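Long-range contacts in mevalonate 3-kinase (Thermoplasma acidophilum, PDB 4RKS), which phosphorylates mevalonate at its 3-hydroxyl with ATP, a step of the alternative mevalonate pathway by which Thermoplasmatales make isoprenoids: residues G39-P44 with V209-I214; R47-T52 with T172-F177. All blocks are in the same frame, centred on the assembly; numbering follows the deposited sequence.

Contact 1: G39-P44 with V209-I214; sequences GGIANP and VIHQNI. With MEV ((R)-mevalonate), chain C.
The loop backbone of Gly39 to Ile41 passes the side of helix 207-214 most closely where Gly40 and His211 stand with their CA atoms 4.4 Å apart. Across this gap Gly40 N donates to His211 ND1 at 3.0 Å in a nearly straight bond (172°), the amide nitrogen lying 26° out of the imidazole plane. At the other ring nitrogen, His211 NE2 is hydrogen-bonded to Glu159, a substrate-binding residue, which is likely to fix the rotation of the imidazole. One face of the ring receives Ile41 in a CH-pi contact, CD1 standing 3.9 Å from the centroid of the His211 imidazole, offset toward its rim. At the edge lies (R)-mevalonate, its O8 3.6 Å from His211 NE2, while Ile210 CD1 approaches C6 of the substrate. A leucine in place of His211 would probably leave the Gly40 amide without its acceptor and Glu159 OE2 without its histidine partner. Ile214, its CG1 anti to the backbone N (chi1 -158°), carries CD1 to Gly39 CA, and CG2, set between N and the carbonyl carbon, rests 3.5 Å from Gly39 C. Gly39 suits this tight spot, since a CB would collide with Ile214 CD1; Gly40 has backbone angles that call for glycine. Water 1 accepts from Ile41 N at 2.9 Å and donates weakly to His211 O. The contact joins the loop between strands 24-34 and 53-59, in the N-terminal family region, to helix 207-214 of the C-terminal one at the mevalonate pocket of this GHMP-family kinase; Ile210 and Ile214 also pack on helix 243-262.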
ATOM      1  N   GLY A  39      -6.617   2.680 -10.112  1.00 27.23           N
ATOM      2  CA  GLY A  39      -6.041   2.856 -11.424  1.00 21.78           C
ATOM      3  C   GLY A  39      -6.306   4.263 -11.898  1.00 27.03           C
ATOM      4  O   GLY A  39      -7.467   4.651 -12.092  1.00 28.45           O
ATOM      5  N   GLY A  40      -5.237   5.033 -12.088  1.00 29.90           N
ATOM      6  CA  GLY A  40      -5.367   6.385 -12.599  1.00 27.11           C
ATOM      7  C   GLY A  40      -4.915   7.432 -11.604  1.00 31.71           C
ATOM      8  O   GLY A  40      -5.348   7.450 -10.450  1.00 26.07           O
ATOM      9  N   ILE A  41      -4.047   8.323 -12.071  1.00 27.99           N
ATOM     10  CA  ILE A  41      -3.494   9.392 -11.257  1.00 24.03           C
ATOM     11  C   ILE A  41      -3.743  10.739 -11.971  1.00 30.99           C
ATOM     12  O   ILE A  41      -3.550  10.851 -13.182  1.00 30.62           O
ATOM     13  CB  ILE A  41      -1.976   9.116 -10.994  1.00 39.68           C
ATOM     14  CG1 ILE A  41      -1.732   8.816  -9.521  1.00 40.75           C
ATOM     15  CG2 ILE A  41      -1.087  10.233 -11.478  1.00 44.81           C
ATOM     16  CD1 ILE A  41      -2.471   7.621  -9.032  1.00 38.27           C
ATOM     17  N   ALA A  42      -4.202  11.744 -11.228  1.00 29.17           N
ATOM     18  CA  ALA A  42      -4.632  13.020 -11.824  1.00 28.63           C
ATOM     19  C   ALA A  42      -3.494  13.795 -12.469  1.00 30.03           C
ATOM     20  O   ALA A  42      -3.694  14.517 -13.443  1.00 29.39           O
ATOM     21  CB  ALA A  42      -5.295  13.887 -10.779  1.00 32.83           C
ATOM     22  N   ASN A  43      -2.303  13.629 -11.916  1.00 32.73           N
ATOM     23  CA  ASN A  43      -1.147  14.413 -12.318  1.00 40.17           C
ATOM     24  C   ASN A  43       0.152  13.725 -11.876  1.00 37.52           C
ATOM     25  O   ASN A  43       0.224  13.201 -10.770  1.00 40.85           O
ATOM     26  CB  ASN A  43      -1.254  15.816 -11.723  1.00 46.62           C
ATOM     27  CG  ASN A  43      -0.038  16.642 -11.986  1.00 53.58           C
ATOM     28  OD1 ASN A  43       0.933  16.591 -11.232  1.00 51.31           O
ATOM     29  ND2 ASN A  43      -0.067  17.404 -13.071  1.00 60.25           N
ATOM     30  N   PRO A  44       1.175  13.712 -12.744  1.00 40.64           N
ATOM     31  CA  PRO A  44       2.442  13.008 -12.468  1.00 41.79           C
ATOM     32  C   PRO A  44       3.260  13.553 -11.288  1.00 41.63           C
ATOM     33  O   PRO A  44       4.130  12.847 -10.766  1.00 40.71           O
ATOM     34  CB  PRO A  44       3.233  13.187 -13.774  1.00 44.49           C
ATOM     35  CG  PRO A  44       2.593  14.351 -14.465  1.00 47.98           C
ATOM     36  CD  PRO A  44       1.142  14.265 -14.108  1.00 44.45           C
ATOM     37  N   VAL A 209       2.783   2.141 -15.782  1.00 31.79           N
ATOM     38  CA  VAL A 209       2.134   1.580 -16.961  1.00 35.08           C
ATOM     39  C   VAL A 209       0.667   1.279 -16.679  1.00 34.79           C
ATOM     40  O   VAL A 209      -0.196   1.497 -17.529  1.00 36.88           O
ATOM     41  CB  VAL A 209       2.834   0.292 -17.429  1.00 38.79           C
ATOM     42  CG1 VAL A 209       2.144  -0.278 -18.656  1.00 40.16           C
ATOM     43  CG2 VAL A 209       4.304   0.567 -17.709  1.00 41.30           C
ATOM     44  N   ILE A 210       0.393   0.780 -15.474  1.00 38.88           N
ATOM     45  CA  ILE A 210      -0.978   0.498 -15.057  1.00 32.94           C
ATOM     46  C   ILE A 210      -1.798   1.794 -15.063  1.00 30.56           C
ATOM     47  O   ILE A 210      -2.820   1.889 -15.744  1.00 26.77           O
ATOM     48  CB  ILE A 210      -1.023  -0.169 -13.660  1.00 30.20           C
ATOM     49  CG1 ILE A 210      -0.398  -1.573 -13.720  1.00 27.57           C
ATOM     50  CG2 ILE A 210      -2.461  -0.235 -13.151  1.00 31.28           C
ATOM     51  CD1 ILE A 210      -0.197  -2.262 -12.353  1.00 30.45           C
ATOM     52  N   HIS A 211      -1.340   2.791 -14.314  1.00 27.46           N
ATOM     53  CA  HIS A 211      -1.985   4.102 -14.292  1.00 27.01           C
ATOM     54  C   HIS A 211      -2.119   4.718 -15.691  1.00 25.79           C
ATOM     55  O   HIS A 211      -3.182   5.216 -16.068  1.00 27.30           O
ATOM     56  CB  HIS A 211      -1.205   5.054 -13.373  1.00 25.07           C
ATOM     57  CG  HIS A 211      -1.273   4.682 -11.926  1.00 26.74           C
ATOM     58  ND1 HIS A 211      -2.427   4.215 -11.333  1.00 32.99           N
ATOM     59  CD2 HIS A 211      -0.328   4.693 -10.956  1.00 32.88           C
ATOM     60  CE1 HIS A 211      -2.191   3.962 -10.057  1.00 39.35           C
ATOM     61  NE2 HIS A 211      -0.925   4.243  -9.803  1.00 33.67           N
ATOM     62  N   GLN A 212      -1.044   4.682 -16.464  1.00 26.03           N
ATOM     63  CA  GLN A 212      -1.061   5.292 -17.795  1.00 30.46           C
ATOM     64  C   GLN A 212      -2.065   4.604 -18.736  1.00 28.22           C
ATOM     65  O   GLN A 212      -2.782   5.266 -19.480  1.00 32.07           O
ATOM     66  CB  GLN A 212       0.347   5.264 -18.407  1.00 35.61           C
ATOM     67  CG  GLN A 212       0.469   5.999 -19.741  1.00 53.20           C
ATOM     68  CD  GLN A 212       1.901   6.059 -20.267  1.00 61.82           C
ATOM     69  OE1 GLN A 212       2.786   5.336 -19.796  1.00 67.84           O
ATOM     70  NE2 GLN A 212       2.133   6.928 -21.248  1.00 58.17           N
ATOM     71  N   ASN A 213      -2.150   3.283 -18.696  1.00 32.66           N
ATOM     72  CA  ASN A 213      -3.012   2.602 -19.673  1.00 34.77           C
ATOM     73  C   ASN A 213      -4.477   2.448 -19.254  1.00 36.56           C
ATOM     74  O   ASN A 213      -5.366   2.517 -20.101  1.00 40.46           O
ATOM     75  CB  ASN A 213      -2.434   1.235 -20.011  1.00 34.75           C
ATOM     76  CG  ASN A 213      -1.228   1.334 -20.911  1.00 37.15           C
ATOM     77  OD1 ASN A 213      -1.320   1.129 -22.121  1.00 45.01           O
ATOM     78  ND2 ASN A 213      -0.096   1.677 -20.332  1.00 41.27           N
ATOM     79  N   ILE A 214      -4.740   2.258 -17.960  1.00 32.56           N
ATOM     80  CA  ILE A 214      -6.106   1.995 -17.523  1.00 29.97           C
ATOM     81  C   ILE A 214      -7.067   3.119 -17.916  1.00 32.43           C
ATOM     82  O   ILE A 214      -8.225   2.867 -18.233  1.00 37.55           O
ATOM     83  CB  ILE A 214      -6.208   1.765 -15.997  1.00 33.28           C
ATOM     84  CG1 ILE A 214      -7.479   0.972 -15.695  1.00 35.57           C
ATOM     85  CG2 ILE A 214      -6.176   3.111 -15.204  1.00 23.72           C
ATOM     86  CD1 ILE A 214      -7.827   0.885 -14.236  1.00 38.54           C
TER
HETATM   87  C8  MEV C 401      -1.740   1.436  -6.331  1.00 46.73           C
HETATM   88  O8  MEV C 401      -1.114   2.673  -6.615  1.00 54.93           O
HETATM   89  C2  MEV C 401      -1.759   0.620  -7.605  1.00 31.79           C
HETATM   90  C3  MEV C 401      -2.071  -0.862  -7.479  1.00 31.76           C
HETATM   91  O7  MEV C 401      -1.308  -1.495  -6.484  1.00 36.31           O
HETATM   92  C4  MEV C 401      -3.543  -1.086  -7.172  1.00 31.33           C
HETATM   93  C5  MEV C 401      -3.880  -0.973  -5.697  1.00 28.97           C
HETATM   94  O3  MEV C 401      -3.184  -1.556  -4.811  1.00 27.62           O
HETATM   95  O4  MEV C 401      -4.855  -0.268  -5.348  1.00 31.08           O
HETATM   96  C6  MEV C 401      -1.732  -1.490  -8.812  1.00 31.12           C
HETATM   97  O   HOH W   1      -3.063   8.079 -14.837  1.00 29.55           O

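Contact 2: R47-T52 with T172-F177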
ATOM      1  N   ARG A  47       0.298  13.428  -7.920  1.00 30.60           N
ATOM      2  CA  ARG A  47      -0.118  12.025  -7.936  1.00 30.32           C
ATOM      3  C   ARG A  47      -1.420  11.753  -7.194  1.00 28.47           C
ATOM      4  O   ARG A  47      -1.599  10.673  -6.637  1.00 28.23           O
ATOM      5  CB  ARG A  47       1.000  11.136  -7.381  1.00 31.19           C
ATOM      6  CG  ARG A  47       2.352  11.343  -8.062  1.00 33.69           C
ATOM      7  CD  ARG A  47       3.198  10.089  -7.958  1.00 42.61           C
ATOM      8  NE  ARG A  47       2.657   9.031  -8.807  1.00 52.14           N
ATOM      9  CZ  ARG A  47       3.275   7.885  -9.078  1.00 53.99           C
ATOM     10  NH1 ARG A  47       4.468   7.625  -8.557  1.00 63.05           N
ATOM     11  NH2 ARG A  47       2.697   6.996  -9.868  1.00 46.02           N
ATOM     12  N   THR A  48      -2.343  12.712  -7.220  1.00 29.37           N
ATOM     13  CA  THR A  48      -3.685  12.496  -6.670  1.00 29.26           C
ATOM     14  C   THR A  48      -4.433  11.356  -7.392  1.00 26.89           C
ATOM     15  O   THR A  48      -4.501  11.340  -8.614  1.00 30.33           O
ATOM     16  CB  THR A  48      -4.520  13.788  -6.755  1.00 30.01           C
ATOM     17  OG1 THR A  48      -3.786  14.855  -6.148  1.00 29.49           O
ATOM     18  CG2 THR A  48      -5.871  13.637  -6.044  1.00 27.69           C
ATOM     19  N   PRO A  49      -4.986  10.393  -6.629  1.00 27.53           N
ATOM     20  CA  PRO A  49      -5.780   9.295  -7.209  1.00 28.44           C
ATOM     21  C   PRO A  49      -6.987   9.809  -8.007  1.00 26.62           C
ATOM     22  O   PRO A  49      -7.707  10.671  -7.507  1.00 21.35           O
ATOM     23  CB  PRO A  49      -6.257   8.516  -5.978  1.00 29.42           C
ATOM     24  CG  PRO A  49      -5.261   8.833  -4.921  1.00 32.23           C
ATOM     25  CD  PRO A  49      -4.846  10.257  -5.167  1.00 27.27           C
ATOM     26  N   LEU A  50      -7.210   9.288  -9.210  1.00 27.62           N
ATOM     27  CA  LEU A  50      -8.341   9.749 -10.018  1.00 30.55           C
ATOM     28  C   LEU A  50      -9.685   9.341  -9.433  1.00 31.68           C
ATOM     29  O   LEU A  50     -10.709   9.955  -9.727  1.00 31.53           O
ATOM     30  CB  LEU A  50      -8.227   9.227 -11.448  1.00 29.83           C
ATOM     31  CG  LEU A  50      -7.353  10.064 -12.373  1.00 31.52           C
ATOM     32  CD1 LEU A  50      -7.330   9.470 -13.767  1.00 31.27           C
ATOM     33  CD2 LEU A  50      -7.834  11.512 -12.410  1.00 34.70           C
ATOM     34  N   HIS A  51      -9.693   8.299  -8.606  1.00 26.75           N
ATOM     35  CA  HIS A  51     -10.952   7.814  -8.067  1.00 23.64           C
ATOM     36  C   HIS A  51     -10.777   7.176  -6.693  1.00 25.89           C
ATOM     37  O   HIS A  51      -9.652   7.007  -6.216  1.00 22.28           O
ATOM     38  CB  HIS A  51     -11.596   6.819  -9.042  1.00 24.27           C
ATOM     39  CG  HIS A  51     -10.868   5.511  -9.167  1.00 25.46           C
ATOM     40  ND1 HIS A  51     -10.952   4.516  -8.214  1.00 24.09           N
ATOM     41  CD2 HIS A  51     -10.073   5.020 -10.152  1.00 24.73           C
ATOM     42  CE1 HIS A  51     -10.235   3.473  -8.599  1.00 24.72           C
ATOM     43  NE2 HIS A  51      -9.686   3.755  -9.769  1.00 26.26           N
ATOM     44  N   THR A  52     -11.895   6.830  -6.061  1.00 20.17           N
ATOM     45  CA  THR A  52     -11.879   6.268  -4.703  1.00 28.63           C
ATOM     46  C   THR A  52     -11.297   4.846  -4.663  1.00 26.64           C
ATOM     47  O   THR A  52     -11.576   4.039  -5.541  1.00 27.23           O
ATOM     48  CB  THR A  52     -13.302   6.260  -4.110  1.00 27.02           C
ATOM     49  OG1 THR A  52     -13.753   7.613  -3.961  1.00 27.18           O
ATOM     50  CG2 THR A  52     -13.350   5.556  -2.755  1.00 19.62           C
ATOM     51  N   THR A 172      -9.709   5.562   0.768  1.00 19.51           N
ATOM     52  CA  THR A 172      -9.242   6.875   0.370  1.00 22.23           C
ATOM     53  C   THR A 172     -10.206   7.412  -0.672  1.00 24.03           C
ATOM     54  O   THR A 172     -10.168   6.990  -1.830  1.00 23.57           O
ATOM     55  CB  THR A 172      -7.820   6.837  -0.169  1.00 22.99           C
ATOM     56  OG1 THR A 172      -6.952   6.386   0.872  1.00 22.13           O
ATOM     57  CG2 THR A 172      -7.369   8.239  -0.631  1.00 19.74           C
ATOM     58  N   TRP A 173     -11.109   8.285  -0.222  1.00 26.45           N
ATOM     59  CA  TRP A 173     -12.094   8.951  -1.089  1.00 27.16           C
ATOM     60  C   TRP A 173     -11.382   9.937  -1.994  1.00 23.49           C
ATOM     61  O   TRP A 173     -10.463  10.608  -1.554  1.00 26.30           O
ATOM     62  CB  TRP A 173     -13.158   9.695  -0.257  1.00 19.07           C
ATOM     63  CG  TRP A 173     -13.812   8.840   0.803  1.00 24.60           C
ATOM     64  CD1 TRP A 173     -13.489   8.785   2.133  1.00 25.31           C
ATOM     65  CD2 TRP A 173     -14.872   7.896   0.612  1.00 27.69           C
ATOM     66  NE1 TRP A 173     -14.296   7.887   2.780  1.00 28.86           N
ATOM     67  CE2 TRP A 173     -15.145   7.315   1.869  1.00 29.12           C
ATOM     68  CE3 TRP A 173     -15.611   7.480  -0.501  1.00 23.79           C
ATOM     69  CZ2 TRP A 173     -16.133   6.348   2.047  1.00 28.10           C
ATOM     70  CZ3 TRP A 173     -16.592   6.522  -0.326  1.00 28.99           C
ATOM     71  CH2 TRP A 173     -16.842   5.960   0.941  1.00 27.77           C
ATOM     72  N   SER A 174     -11.807  10.046  -3.244  1.00 22.58           N
ATOM     73  CA  SER A 174     -11.148  10.965  -4.173  1.00 25.01           C
ATOM     74  C   SER A 174     -12.017  11.268  -5.383  1.00 25.28           C
ATOM     75  O   SER A 174     -12.666  10.376  -5.939  1.00 28.34           O
ATOM     76  CB  SER A 174      -9.801  10.405  -4.640  1.00 29.52           C
ATOM     77  OG  SER A 174      -9.157  11.312  -5.526  1.00 27.80           O
ATOM     78  N   ASP A 175     -12.023  12.537  -5.780  1.00 27.96           N
ATOM     79  CA  ASP A 175     -12.727  12.976  -6.974  1.00 28.73           C
ATOM     80  C   ASP A 175     -11.730  13.410  -8.045  1.00 35.79           C
ATOM     81  O   ASP A 175     -12.095  14.021  -9.045  1.00 33.81           O
ATOM     82  CB  ASP A 175     -13.703  14.118  -6.638  1.00 30.97           C
ATOM     83  CG  ASP A 175     -13.016  15.338  -6.015  1.00 37.80           C
ATOM     84  OD1 ASP A 175     -11.764  15.417  -5.994  1.00 34.67           O
ATOM     85  OD2 ASP A 175     -13.745  16.235  -5.536  1.00 43.37           O
ATOM     86  N   GLY A 176     -10.461  13.106  -7.817  1.00 30.65           N
ATOM     87  CA  GLY A 176      -9.416  13.489  -8.748  1.00 33.18           C
ATOM     88  C   GLY A 176      -8.766  14.829  -8.440  1.00 31.40           C
ATOM     89  O   GLY A 176      -7.749  15.177  -9.041  1.00 32.73           O
ATOM     90  N   PHE A 177      -9.351  15.580  -7.508  1.00 24.69           N
ATOM     91  CA  PHE A 177      -8.817  16.887  -7.126  1.00 27.61           C
ATOM     92  C   PHE A 177      -8.448  16.912  -5.655  1.00 29.46           C
ATOM     93  O   PHE A 177      -7.404  17.430  -5.275  1.00 31.52           O
ATOM     94  CB  PHE A 177      -9.833  17.998  -7.408  1.00 32.11           C
ATOM     95  CG  PHE A 177     -10.342  18.014  -8.818  1.00 35.51           C
ATOM     96  CD1 PHE A 177      -9.581  18.577  -9.837  1.00 39.07           C
ATOM     97  CD2 PHE A 177     -11.582  17.473  -9.127  1.00 37.02           C
ATOM     98  CE1 PHE A 177     -10.044  18.592 -11.138  1.00 41.36           C
ATOM     99  CE2 PHE A 177     -12.056  17.483 -10.431  1.00 42.57           C
ATOM    100  CZ  PHE A 177     -11.285  18.046 -11.438  1.00 41.23           C
TER
HETATM  101  O   HOH W   2      -8.233   6.825  -3.871  1.00 19.14           O
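Ser174 swings OG to the side away from its own amide nitrogen (chi1 -179°), which brings it to Pro49 O, while Thr52 (chi1 -65°) holds OG1 near the Ser174 amide and lays CG2 beside Trp173. Ser174 OG donates to Pro49 O at a short 2.5 Å, approaching 28° out of the carbonyl plane. The same hydroxyl oxygen accepts from Gly176 N at 3.2 Å, an ST turn that ties the end of strand 169-174 to the bend following it. Gly176, at backbone angles that call for glycine, brings its CA to within 3.5 Å of Pro49 O in a CA-H...O contact, and Thr48 CG2 lies against its carbonyl. Farther along, Ser174 N donates to Thr52 OG1 at 3.2 Å; that hydroxyl is also hydrogen-bonded to Asp228. Thr52 and Trp173 run side by side, CG2 of the threonine 3.7 Å from CE3 of the indole, whose NE1 is bonded to Glu182. Water 2 bridges the carbonyls, donating to His51 O at 2.7 Å and to Thr172 O at 2.8 Å. Here the loop leading into strand 53-59 meets its antiparallel neighbour, strand 169-174, and helix 220-238 packs on Leu50, His51 and Trp173.

How the contacts relate
Both contacts use the loop between strands 24-34 and 53-59, and their centres are 11 Å apart. The two arms of that loop pair through their backbones: Ala42 N lies 2.7 Å from Thr48 O and Gly40 O 2.9 Å from Leu50 N, both probable hydrogen bonds. Ala42 CB also packs 3.3 Å from Gly176 O. His51 NE2 of contact 2 is bonded to Gly39 N of contact 1. Contact 1 borders the substrate directly, whereas the side chain of His51 remains about 7 Å from mevalonate at their nearest atoms. Glu159, the partner of His211, also forms a salt bridge with Arg47 at the start of segment 47-52; Arg47 pairs with Asp208 as well.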